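Local structure of diaminopropionate ammonia-lyase (4D9I) at residues P46-D51 against P332-G337; K65-R70 against A207-E212; T225-Q230 against V370-S375; S315-G320 against G340-G345. The protein catalyses the pyridoxal phosphate-dependent alpha,beta-elimination of both L- and D-2,3-diaminopropionate to pyruvate and ammonia, working as a homodimer. All coordinates share one frame; numbering follows the deposited sequence.

Contact 1: residues P46-D51 against P332-G337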
loop_
_atom_site.group_PDB
_atom_site.type_symbol
_atom_site.label_atom_id
_atom_site.label_comp_id
_atom_site.label_asym_id
_atom_site.label_seq_id
_atom_site.Cartn_x
_atom_site.Cartn_y
_atom_site.Cartn_z
ATOM N N PRO B 46 0.249 3.362 18.916
ATOM C CA PRO B 46 1.089 2.178 18.791
ATOM C C PRO B 46 2.521 2.483 18.391
ATOM O O PRO B 46 2.795 3.469 17.685
ATOM C CB PRO B 46 0.398 1.340 17.688
ATOM C CG PRO B 46 -1.016 1.866 17.615
ATOM C CD PRO B 46 -0.937 3.314 18.045
ATOM N N LEU B 47 3.417 1.617 18.849
ATOM C CA LEU B 47 4.776 1.602 18.360
ATOM C C LEU B 47 4.935 0.324 17.546
ATOM O O LEU B 47 5.045 -0.763 18.111
ATOM C CB LEU B 47 5.767 1.596 19.525
ATOM C CG LEU B 47 7.242 1.703 19.121
ATOM C CD1 LEU B 47 7.481 3.052 18.451
ATOM C CD2 LEU B 47 8.151 1.568 20.329
ATOM N N CYS B 48 4.950 0.453 16.227
ATOM C CA CYS B 48 4.855 -0.732 15.367
ATOM C C CYS B 48 6.244 -1.265 15.035
ATOM O O CYS B 48 7.142 -0.490 14.697
ATOM C CB CYS B 48 4.086 -0.402 14.087
ATOM S SG CYS B 48 2.505 0.438 14.348
ATOM N N ALA B 49 6.421 -2.577 15.130
ATOM C CA ALA B 49 7.690 -3.184 14.808
ATOM C C ALA B 49 7.693 -3.614 13.341
ATOM O O ALA B 49 6.984 -4.539 12.957
ATOM C CB ALA B 49 7.976 -4.366 15.735
ATOM N N LEU B 50 8.484 -2.938 12.519
ATOM C CA LEU B 50 8.528 -3.318 11.123
ATOM C C LEU B 50 9.699 -4.293 10.956
ATOM O O LEU B 50 10.704 -3.959 10.361
ATOM C CB LEU B 50 8.627 -2.088 10.202
ATOM C CG LEU B 50 7.562 -0.997 10.376
ATOM C CD1 LEU B 50 7.813 0.123 9.371
ATOM C CD2 LEU B 50 6.124 -1.514 10.224
ATOM N N ASP B 51 9.549 -5.483 11.532
ATOM C CA ASP B 51 10.615 -6.503 11.545
ATOM C C ASP B 51 11.083 -6.938 10.154
ATOM O O ASP B 51 12.296 -7.090 9.907
ATOM C CB ASP B 51 10.187 -7.749 12.328
ATOM C CG ASP B 51 10.113 -7.520 13.839
ATOM O OD1 ASP B 51 10.484 -6.438 14.374
ATOM O OD2 ASP B 51 9.678 -8.464 14.518
ATOM N N PRO B 332 3.103 -4.814 10.176
ATOM C CA PRO B 332 1.838 -4.050 10.237
ATOM C C PRO B 332 1.868 -2.845 9.283
ATOM O O PRO B 332 2.940 -2.299 9.012
ATOM C CB PRO B 332 1.792 -3.562 11.707
ATOM C CG PRO B 332 3.241 -3.475 12.093
ATOM C CD PRO B 332 3.899 -4.655 11.409
ATOM N N ARG B 333 0.690 -2.459 8.785
ATOM C CA ARG B 333 0.514 -1.357 7.843
ATOM C C ARG B 333 0.266 -0.051 8.611
ATOM O O ARG B 333 -0.407 -0.081 9.624
ATOM C CB ARG B 333 -0.711 -1.663 6.978
ATOM C CG ARG B 333 -1.168 -0.533 6.068
ATOM C CD ARG B 333 -2.005 -1.109 4.937
ATOM N NE ARG B 333 -2.838 -0.090 4.303
ATOM C CZ ARG B 333 -4.131 0.058 4.578
ATOM N NH1 ARG B 333 -4.723 -0.789 5.419
ATOM N NH2 ARG B 333 -4.861 0.976 3.969
ATOM N N ILE B 334 0.789 1.070 8.105
ATOM C CA ILE B 334 0.694 2.377 8.769
ATOM C C ILE B 334 0.289 3.434 7.730
ATOM O O ILE B 334 0.868 3.509 6.637
ATOM C CB ILE B 334 2.047 2.769 9.442
ATOM C CG1 ILE B 334 2.407 1.775 10.572
ATOM C CG2 ILE B 334 2.014 4.208 9.929
ATOM C CD1 ILE B 334 3.831 1.874 11.105
ATOM N N ILE B 335 -0.726 4.234 8.062
ATOM C CA ILE B 335 -1.200 5.301 7.179
ATOM C C ILE B 335 -0.422 6.544 7.622
ATOM O O ILE B 335 -0.587 7.019 8.754
ATOM C CB ILE B 335 -2.723 5.543 7.313
ATOM C CG1 ILE B 335 -3.535 4.247 7.059
ATOM C CG2 ILE B 335 -3.171 6.673 6.400
ATOM C CD1 ILE B 335 -3.187 3.506 5.787
ATOM N N SER B 336 0.447 7.032 6.740
ATOM C CA SER B 336 1.383 8.101 7.074
ATOM C C SER B 336 1.361 9.166 5.977
ATOM O O SER B 336 1.582 8.853 4.794
ATOM C CB SER B 336 2.801 7.524 7.202
ATOM O OG SER B 336 3.706 8.457 7.790
ATOM N N GLY B 337 1.151 10.419 6.389
ATOM C CA GLY B 337 1.092 11.551 5.462
ATOM C C GLY B 337 2.473 11.916 4.958
ATOM O O GLY B 337 3.466 11.369 5.415
#
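Cys48 and Leu50 meet Pro332 and Ile334 mainly through apolar contacts. CB of Cys48 stands 3.8 Å from CG of Pro332 and, at the same separation of 3.8 Å, from CD1 of Ile334, so one methylene touches both partners. In Ile334, chi1 of -64° puts CG1 anti to the carbonyl carbon, 4.0 Å from Cys48 SG, and CD1 beyond it makes the closer touch at 3.8 Å from that sulfur. Leu50 touches with its CD2 methyl, 4.0 Å from Pro332 CG and 4.2 Å from Ile334 CD1, its side chain oblique to the proline.

Two further contacts join carbon to oxygen. Leu50 CD2 sits 3.5 Å from Pro332 O, and Pro332 CD sits 3.5 Å from Ala49 O; no hydrogen bond spans the two segments.

Strand 47-49 is an outermost strand of the mixed sheet within this chain, antiparallel to strand 61-66, and the loop 332-337 leads into helix 338-352. Val64 and Leu324 also pack on Leu50 and Ile334, while Arg333 bonds to Asn326 of the second subunit. Chemically, the loop is held against 46-51 by shape and apolar burial, and its polar bonds are made to other partners.

Contact 2: residues K65-R70 against A207-E212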
loop_
_atom_site.group_PDB
_atom_site.type_symbol
_atom_site.label_atom_id
_atom_site.label_comp_id
_atom_site.label_asym_id
_atom_site.label_seq_id
_atom_site.Cartn_x
_atom_site.Cartn_y
_atom_site.Cartn_z
ATOM N N LYS B 65 6.584 4.986 15.680
ATOM C CA LYS B 65 5.569 5.603 16.514
ATOM C C LYS B 65 4.487 6.216 15.633
ATOM O O LYS B 65 4.739 7.211 14.912
ATOM C CB LYS B 65 6.240 6.654 17.420
ATOM C CG LYS B 65 5.380 7.198 18.558
ATOM C CD LYS B 65 4.882 6.119 19.520
ATOM C CE LYS B 65 4.251 6.759 20.764
ATOM N NZ LYS B 65 3.414 5.798 21.537
ATOM N N ASP B 66 3.275 5.646 15.719
ATOM C CA ASP B 66 2.171 5.955 14.817
ATOM C C ASP B 66 1.189 6.973 15.413
ATOM O O ASP B 66 0.215 6.625 16.101
ATOM C CB ASP B 66 1.447 4.658 14.396
ATOM C CG ASP B 66 0.317 4.906 13.420
ATOM O OD1 ASP B 66 0.179 6.050 12.924
ATOM O OD2 ASP B 66 -0.427 3.942 13.120
ATOM N N GLU B 67 1.456 8.240 15.118
ATOM C CA GLU B 67 0.724 9.345 15.728
ATOM C C GLU B 67 -0.558 9.663 14.980
ATOM O O GLU B 67 -1.279 10.596 15.345
ATOM C CB GLU B 67 1.630 10.580 15.896
ATOM C CG GLU B 67 2.648 10.417 17.031
ATOM C CD GLU B 67 1.971 10.318 18.401
ATOM O OE1 GLU B 67 0.992 11.060 18.659
ATOM O OE2 GLU B 67 2.399 9.473 19.222
ATOM N N SER B 68 -0.866 8.866 13.955
ATOM C CA SER B 68 -2.168 8.973 13.304
ATOM C C SER B 68 -3.285 8.557 14.264
ATOM O O SER B 68 -4.461 8.915 14.058
ATOM C CB SER B 68 -2.245 8.141 12.015
ATOM O OG SER B 68 -2.376 6.754 12.289
ATOM N N LYS B 69 -2.915 7.817 15.311
ATOM C CA LYS B 69 -3.902 7.345 16.301
ATOM C C LYS B 69 -4.140 8.314 17.484
ATOM O O LYS B 69 -4.852 7.992 18.429
ATOM C CB LYS B 69 -3.512 5.970 16.830
ATOM C CG LYS B 69 -3.201 4.940 15.743
ATOM C CD LYS B 69 -4.372 4.705 14.807
ATOM C CE LYS B 69 -4.209 3.352 14.129
ATOM N NZ LYS B 69 -4.870 3.374 12.806
ATOM N N ARG B 70 -3.539 9.479 17.427
ATOM C CA ARG B 70 -3.585 10.427 18.567
ATOM C C ARG B 70 -4.961 11.133 18.657
ATOM O O ARG B 70 -5.237 12.033 17.869
ATOM C CB ARG B 70 -2.424 11.435 18.439
ATOM C CG ARG B 70 -2.197 12.398 19.611
ATOM C CD ARG B 70 -1.865 11.677 20.904
ATOM N NE ARG B 70 -0.568 10.989 20.870
ATOM C CZ ARG B 70 -0.101 10.235 21.854
ATOM N NH1 ARG B 70 -0.856 10.006 22.919
ATOM N NH2 ARG B 70 1.101 9.677 21.747
ATOM N N ALA B 207 6.562 15.836 24.190
ATOM C CA ALA B 207 7.437 14.795 24.750
ATOM C C ALA B 207 6.694 13.559 25.258
ATOM O O ALA B 207 7.321 12.494 25.473
ATOM C CB ALA B 207 8.312 15.378 25.854
ATOM N N THR B 208 5.397 13.702 25.503
ATOM C CA THR B 208 4.533 12.563 25.843
ATOM C C THR B 208 4.708 11.403 24.867
ATOM O O THR B 208 4.726 10.259 25.292
ATOM C CB THR B 208 3.034 12.970 25.911
ATOM O OG1 THR B 208 2.805 13.699 27.119
ATOM C CG2 THR B 208 2.106 11.769 25.921
ATOM N N LEU B 209 4.824 11.703 23.572
ATOM C CA LEU B 209 4.969 10.641 22.561
ATOM C C LEU B 209 6.288 9.915 22.744
ATOM O O LEU B 209 6.370 8.717 22.497
ATOM C CB LEU B 209 4.791 11.164 21.126
ATOM C CG LEU B 209 5.916 11.937 20.422
ATOM C CD1 LEU B 209 6.854 10.987 19.706
ATOM C CD2 LEU B 209 5.338 12.962 19.446
ATOM N N ALA B 210 7.317 10.643 23.183
ATOM C CA ALA B 210 8.615 10.030 23.434
ATOM C C ALA B 210 8.582 9.209 24.742
ATOM O O ALA B 210 9.117 8.079 24.790
ATOM C CB ALA B 210 9.707 11.095 23.489
ATOM N N ASP B 211 7.950 9.763 25.788
ATOM C CA ASP B 211 7.757 9.020 27.052
ATOM C C ASP B 211 7.044 7.678 26.799
ATOM O O ASP B 211 7.505 6.620 27.258
ATOM C CB ASP B 211 7.003 9.852 28.095
ATOM C CG ASP B 211 6.862 9.125 29.438
ATOM O OD1 ASP B 211 7.754 9.288 30.278
ATOM O OD2 ASP B 211 5.884 8.375 29.652
ATOM N N GLU B 212 5.943 7.730 26.052
ATOM C CA GLU B 212 5.212 6.516 25.674
ATOM C C GLU B 212 6.087 5.526 24.922
ATOM O O GLU B 212 6.079 4.337 25.235
ATOM C CB GLU B 212 3.997 6.838 24.802
ATOM C CG GLU B 212 2.856 7.547 25.508
ATOM C CD GLU B 212 1.768 7.961 24.537
ATOM O OE1 GLU B 212 1.881 7.584 23.329
ATOM O OE2 GLU B 212 0.794 8.642 24.974
#
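Arg70 meets Glu212 tip to tip, the end-on pair of its guanidinium reaching both carboxylate oxygens: NH2 to Glu212 OE1 at 2.7 Å and NH1 to Glu212 OE2 at 3.0 Å. The two planes are 39° apart, and NH2 comes to OE1 from above the carboxylate plane. Lys65 NZ, 3.0 Å from Glu212 OE1, uses the anti lone pair of that oxygen, the two side chains crossing at about a right angle. Glu67 takes another edge of Arg70 in a side-on pair: the NE bond to Glu67 OE1 is nearly straight (173° at hydrogen), and NH2 also donates to Glu67 OE2. Gripped at two edges by two carboxylates, the guanidinium has its rotation fixed. The negative charges, 4.6 Å apart between Glu67 OE2 and Glu212 OE1, are probably offset by the arginine and the lysine.

This buried four-residue salt-bridge network ties the end of strand 61-66 and the following 3-10 turn to helix 208-220 beside the sheet. Thr45 and Gln216 also accept from Lys65 NZ, and Tyr42 bonds Glu212 OE2. An alanine in place of Arg70 would probably leave Glu67 and Glu212 as two buried like charges without their shared mate.

Leu209 CB is still close, 3.5 Å from Glu67 OE2, but the aliphatic end is looser, Leu209 CD1 coming only to 4.2 Å from Lys65 CG. All touching residues are buried; Lys69, which takes no part, is exposed.

Contact 3: residues T225-Q230 against V370-S375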
loop_
_atom_site.group_PDB
_atom_site.type_symbol
_atom_site.label_atom_id
_atom_site.label_comp_id
_atom_site.label_asym_id
_atom_site.label_seq_id
_atom_site.Cartn_x
_atom_site.Cartn_y
_atom_site.Cartn_z
ATOM N N THR B 225 19.234 2.542 19.048
ATOM C CA THR B 225 20.539 3.082 18.692
ATOM C C THR B 225 20.403 4.393 17.906
ATOM O O THR B 225 21.306 5.243 17.955
ATOM C CB THR B 225 21.329 2.087 17.816
ATOM O OG1 THR B 225 20.515 1.714 16.701
ATOM C CG2 THR B 225 21.713 0.842 18.615
ATOM N N HIS B 226 19.296 4.533 17.170
ATOM C CA HIS B 226 19.043 5.680 16.286
ATOM C C HIS B 226 17.676 6.259 16.482
ATOM O O HIS B 226 16.763 5.554 16.911
ATOM C CB HIS B 226 19.138 5.255 14.814
ATOM C CG HIS B 226 20.505 4.794 14.404
ATOM N ND1 HIS B 226 21.040 3.644 14.849
ATOM C CD2 HIS B 226 21.460 5.377 13.579
ATOM C CE1 HIS B 226 22.283 3.485 14.338
ATOM N NE2 HIS B 226 22.547 4.553 13.568
ATOM N N VAL B 227 17.530 7.548 16.154
ATOM C CA VAL B 227 16.214 8.159 15.962
ATOM C C VAL B 227 16.255 9.123 14.768
ATOM O O VAL B 227 17.205 9.915 14.616
ATOM C CB VAL B 227 15.658 8.818 17.252
ATOM C CG1 VAL B 227 16.541 9.969 17.738
ATOM C CG2 VAL B 227 14.213 9.281 17.055
ATOM N N LEU B 228 15.260 8.993 13.893
ATOM C CA LEU B 228 15.073 9.923 12.803
ATOM C C LEU B 228 13.932 10.849 13.168
ATOM O O LEU B 228 12.834 10.400 13.523
ATOM C CB LEU B 228 14.816 9.202 11.471
ATOM C CG LEU B 228 16.134 8.815 10.756
ATOM C CD1 LEU B 228 16.776 7.603 11.423
ATOM C CD2 LEU B 228 15.937 8.538 9.265
ATOM N N LEU B 229 14.199 12.143 13.092
ATOM C CA LEU B 229 13.220 13.135 13.469
ATOM C C LEU B 229 13.062 14.151 12.339
ATOM O O LEU B 229 13.988 14.916 12.044
ATOM C CB LEU B 229 13.654 13.822 14.791
ATOM C CG LEU B 229 13.702 12.948 16.060
ATOM C CD1 LEU B 229 14.377 13.696 17.221
ATOM C CD2 LEU B 229 12.296 12.498 16.456
ATOM N N GLN B 230 11.890 14.170 11.717
ATOM C CA GLN B 230 11.590 15.169 10.695
ATOM C C GLN B 230 11.405 16.533 11.354
ATOM O O GLN B 230 10.877 16.616 12.460
ATOM C CB GLN B 230 10.357 14.792 9.854
ATOM C CG GLN B 230 9.044 14.585 10.611
ATOM C CD GLN B 230 8.874 13.143 11.081
ATOM O OE1 GLN B 230 9.552 12.709 12.002
ATOM N NE2 GLN B 230 7.980 12.405 10.443
ATOM N N VAL B 370 18.895 -0.341 15.998
ATOM C CA VAL B 370 17.506 -0.281 16.419
ATOM C C VAL B 370 17.014 1.154 16.180
ATOM O O VAL B 370 17.459 2.113 16.852
ATOM C CB VAL B 370 17.355 -0.710 17.890
ATOM C CG1 VAL B 370 15.914 -0.627 18.335
ATOM C CG2 VAL B 370 17.890 -2.134 18.086
ATOM N N VAL B 371 16.098 1.304 15.222
ATOM C CA VAL B 371 15.832 2.624 14.647
ATOM C C VAL B 371 14.401 3.088 14.941
ATOM O O VAL B 371 13.442 2.501 14.462
ATOM C CB VAL B 371 16.125 2.639 13.135
ATOM C CG1 VAL B 371 16.025 4.054 12.567
ATOM C CG2 VAL B 371 17.516 2.058 12.842
ATOM N N LEU B 372 14.293 4.130 15.766
ATOM C CA LEU B 372 13.038 4.727 16.124
ATOM C C LEU B 372 12.675 5.776 15.081
ATOM O O LEU B 372 13.454 6.676 14.788
ATOM C CB LEU B 372 13.123 5.354 17.537
ATOM C CG LEU B 372 11.930 6.189 18.029
ATOM C CD1 LEU B 372 10.634 5.411 17.991
ATOM C CD2 LEU B 372 12.204 6.693 19.447
ATOM N N VAL B 373 11.491 5.630 14.502
ATOM C CA VAL B 373 10.971 6.565 13.495
ATOM C C VAL B 373 9.669 7.101 14.055
ATOM O O VAL B 373 8.957 6.371 14.744
ATOM C CB VAL B 373 10.736 5.826 12.154
ATOM C CG1 VAL B 373 10.140 6.732 11.094
ATOM C CG2 VAL B 373 12.069 5.264 11.639
ATOM N N ILE B 374 9.372 8.378 13.789
ATOM C CA ILE B 374 8.099 8.947 14.178
ATOM C C ILE B 374 7.247 9.231 12.947
ATOM O O ILE B 374 7.668 9.981 12.055
ATOM C CB ILE B 374 8.263 10.252 15.009
ATOM C CG1 ILE B 374 9.363 10.125 16.076
ATOM C CG2 ILE B 374 6.909 10.683 15.568
ATOM C CD1 ILE B 374 9.121 9.137 17.222
ATOM N N SER B 375 6.069 8.615 12.894
ATOM C CA SER B 375 5.079 8.968 11.899
ATOM C C SER B 375 4.175 10.009 12.521
ATOM O O SER B 375 3.264 9.697 13.301
ATOM C CB SER B 375 4.260 7.762 11.440
ATOM O OG SER B 375 3.491 8.153 10.325
HETATM O O HOH W 1 10.652 10.017 11.887
#
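His226 pairs with Val371 and Val227 with Leu372, in parallel, the strand segments running 20° apart. Val370 O receives both Thr225 N and His226 N, Leu372 N donates to His226 O, and Leu228 N meets Leu372 O at 3.1 Å. Val227 CA adds a CH...O contact of 3.3 Å to Leu372 O.

Around this backbone core, side chains alternate between the faces. Val227 and Leu372 lie side by side, CG2 of the valine 4.0 Å from CG of the leucine, and Leu229 CD2 meets Ile374 CG1 at 3.8 Å, also side by side and pointing the same way. Leu228 CD1 touches Val371 CG1 on the other face.

The two ends are finished by side chains. At the first, Val370 N donates to Thr225 OG1 over 2.7 Å, and OG1 also shares a hydrogen bond with His226 ND1 at the edge of the ring. At the second, direct pairing gives way to a water that accepts from Ile374 N and lies 2.8 Å from Leu228 O and 2.9 Å from Gln230 OE1. In Gln230 the bend at chi2 (-89°) turns CD back toward 370-375, and NE2 beyond it donates to Ile374 O at 2.9 Å. An alanine at Gln230 would probably leave Ile374 O without this donor and the water less firmly held.

Further out, helix 235-248 covers Val227 and Leu229, helix 338-352 covers Leu228 and Val373, and Ser339 O takes a second bond from Gln230 NE2. Chemically, where the strands diverge, a bridging water and the Gln230 amide take the place of direct strand bonds, giving Ile374 N, Ile374 O and Leu228 O partners.

Contact 4: residues S315-G320 against G340-G345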
loop_
_atom_site.group_PDB
_atom_site.type_symbol
_atom_site.label_atom_id
_atom_site.label_comp_id
_atom_site.label_asym_id
_atom_site.label_seq_id
_atom_site.Cartn_x
_atom_site.Cartn_y
_atom_site.Cartn_z
ATOM N N SER B 315 10.534 13.685 -3.016
ATOM C CA SER B 315 10.071 12.327 -3.316
ATOM C C SER B 315 10.484 11.231 -2.310
ATOM O O SER B 315 9.924 10.123 -2.313
ATOM C CB SER B 315 10.513 11.935 -4.734
ATOM O OG SER B 315 11.924 11.887 -4.829
ATOM N N VAL B 316 11.432 11.549 -1.428
ATOM C CA VAL B 316 11.797 10.653 -0.333
ATOM C C VAL B 316 10.583 10.392 0.574
ATOM O O VAL B 316 10.351 9.251 0.996
ATOM C CB VAL B 316 12.977 11.235 0.491
ATOM C CG1 VAL B 316 13.193 10.451 1.781
ATOM C CG2 VAL B 316 14.254 11.230 -0.337
ATOM N N ALA B 317 9.819 11.457 0.846
ATOM C CA ALA B 317 8.631 11.398 1.691
ATOM C C ALA B 317 7.563 10.545 1.024
ATOM O O ALA B 317 7.006 9.655 1.656
ATOM C CB ALA B 317 8.113 12.818 1.994
ATOM N N ALA B 318 7.330 10.786 -0.268
ATOM C CA ALA B 318 6.407 9.963 -1.066
ATOM C C ALA B 318 6.740 8.462 -0.974
ATOM O O ALA B 318 5.856 7.655 -0.737
ATOM C CB ALA B 318 6.383 10.426 -2.509
ATOM N N LEU B 319 8.011 8.107 -1.165
ATOM C CA LEU B 319 8.483 6.727 -1.031
ATOM C C LEU B 319 8.146 6.159 0.363
ATOM O O LEU B 319 7.608 5.074 0.479
ATOM C CB LEU B 319 9.989 6.679 -1.276
ATOM C CG LEU B 319 10.744 5.355 -1.054
ATOM C CD1 LEU B 319 10.211 4.296 -2.013
ATOM C CD2 LEU B 319 12.235 5.582 -1.292
ATOM N N GLY B 320 8.435 6.927 1.406
ATOM C CA GLY B 320 8.044 6.547 2.762
ATOM C C GLY B 320 6.553 6.268 2.940
ATOM O O GLY B 320 6.178 5.299 3.580
ATOM N N GLY B 340 4.646 12.962 7.731
ATOM C CA GLY B 340 4.716 11.857 8.673
ATOM C C GLY B 340 5.713 10.779 8.275
ATOM O O GLY B 340 6.291 10.131 9.137
ATOM N N ALA B 341 5.909 10.606 6.964
ATOM C CA ALA B 341 6.593 9.433 6.429
ATOM C C ALA B 341 8.064 9.622 6.045
ATOM O O ALA B 341 8.743 8.647 5.734
ATOM C CB ALA B 341 5.806 8.867 5.241
ATOM N N VAL B 342 8.563 10.852 6.120
ATOM C CA VAL B 342 9.845 11.208 5.518
ATOM C C VAL B 342 11.047 10.565 6.213
ATOM O O VAL B 342 12.033 10.267 5.552
ATOM C CB VAL B 342 10.021 12.746 5.363
ATOM C CG1 VAL B 342 10.284 13.427 6.702
ATOM C CG2 VAL B 342 11.128 13.069 4.374
ATOM N N GLY B 343 10.968 10.371 7.530
ATOM C CA GLY B 343 12.033 9.686 8.260
ATOM C C GLY B 343 12.166 8.267 7.725
ATOM O O GLY B 343 13.268 7.825 7.339
ATOM N N LEU B 344 11.052 7.545 7.690
ATOM C CA LEU B 344 11.030 6.200 7.093
ATOM C C LEU B 344 11.443 6.223 5.622
ATOM O O LEU B 344 12.158 5.326 5.136
ATOM C CB LEU B 344 9.642 5.550 7.247
ATOM C CG LEU B 344 9.485 4.055 6.949
ATOM C CD1 LEU B 344 9.432 3.790 5.449
ATOM C CD2 LEU B 344 10.574 3.213 7.621
ATOM N N GLY B 345 11.028 7.259 4.911
ATOM C CA GLY B 345 11.444 7.404 3.527
ATOM C C GLY B 345 12.946 7.414 3.367
ATOM O O GLY B 345 13.459 6.835 2.414
#
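Ala341 sets its CB against the backbone of helix 315-325, 3.6 Å from Gly320 C and 3.9 Å from Ala317 O. One residue on, Val342 turns CG2 anti to its backbone N, and this methyl rests on Ala317 CB at 3.8 Å; Val316 CG1 is a more distant neighbour, 4.2 Å from Val342 CG2. Next the helix is kinked, since the nitrogens of Gly343 and Leu344 lack bonds to the preceding turn. Leu344 reaches back with its CD1 methyl, which stands 4.0 Å from Gly320 O.

Gly345 makes the most intimate approach. Its CA lies 3.6 Å from Gly320 CA, and 3.3 Å from Val316 O in a CH...O contact with 141° at hydrogen. A side chain on either glycine would point into the opposite helix: a CB on Gly345 would overlap Val316 O, and one on Gly320 would overlap Ala341 O and Gly345 N. Val316 CG1 closes over the same place, touching the Gly345 carbonyl carbon, and Leu319 CD2 lies at the margin near Gly345 O.

The segment axes approach to 6.8 Å and cross at 91°, with glycine and alanine at the crossing and no hydrogen bond between the segments.

Beyond the crossing, Ala341 and Leu344 go on to Leu324, further along helix 315-325, while Val346 and Ala348 of helix 338-352 receive Val316 and Leu319. Helix 338-352 thereby lies between helix 315-325 and the mixed sheet, where Leu344 packs on Val373 of strand 370-375 and Val346 on Leu228 of strand 226-230.

The mixed sheet joins the contacts. Strand 61-66, which carries contact 2, is flanked by 47-49 of contact 1 and 370-375 of contact 3, with Lys65 N 2.9 Å from Val373 O and Lys65 O 2.8 Å from Ser375 N. Ser336 OG, 2.6 Å from Ser375 OG, ties contact 1 to contact 3. Contact 4 backs the sheet: Val342 CG1 stands 3.4 Å from Gln230 CB. Contacts 2 and 4 do not touch, with centres about 18 Å apart. Contact 3 comes nearest to the active site, the Gln230 side chain lying about 11 Å from that of Asp120, the inferred proton acceptor for the L-isomer, and about 9 Å from a bound Tris.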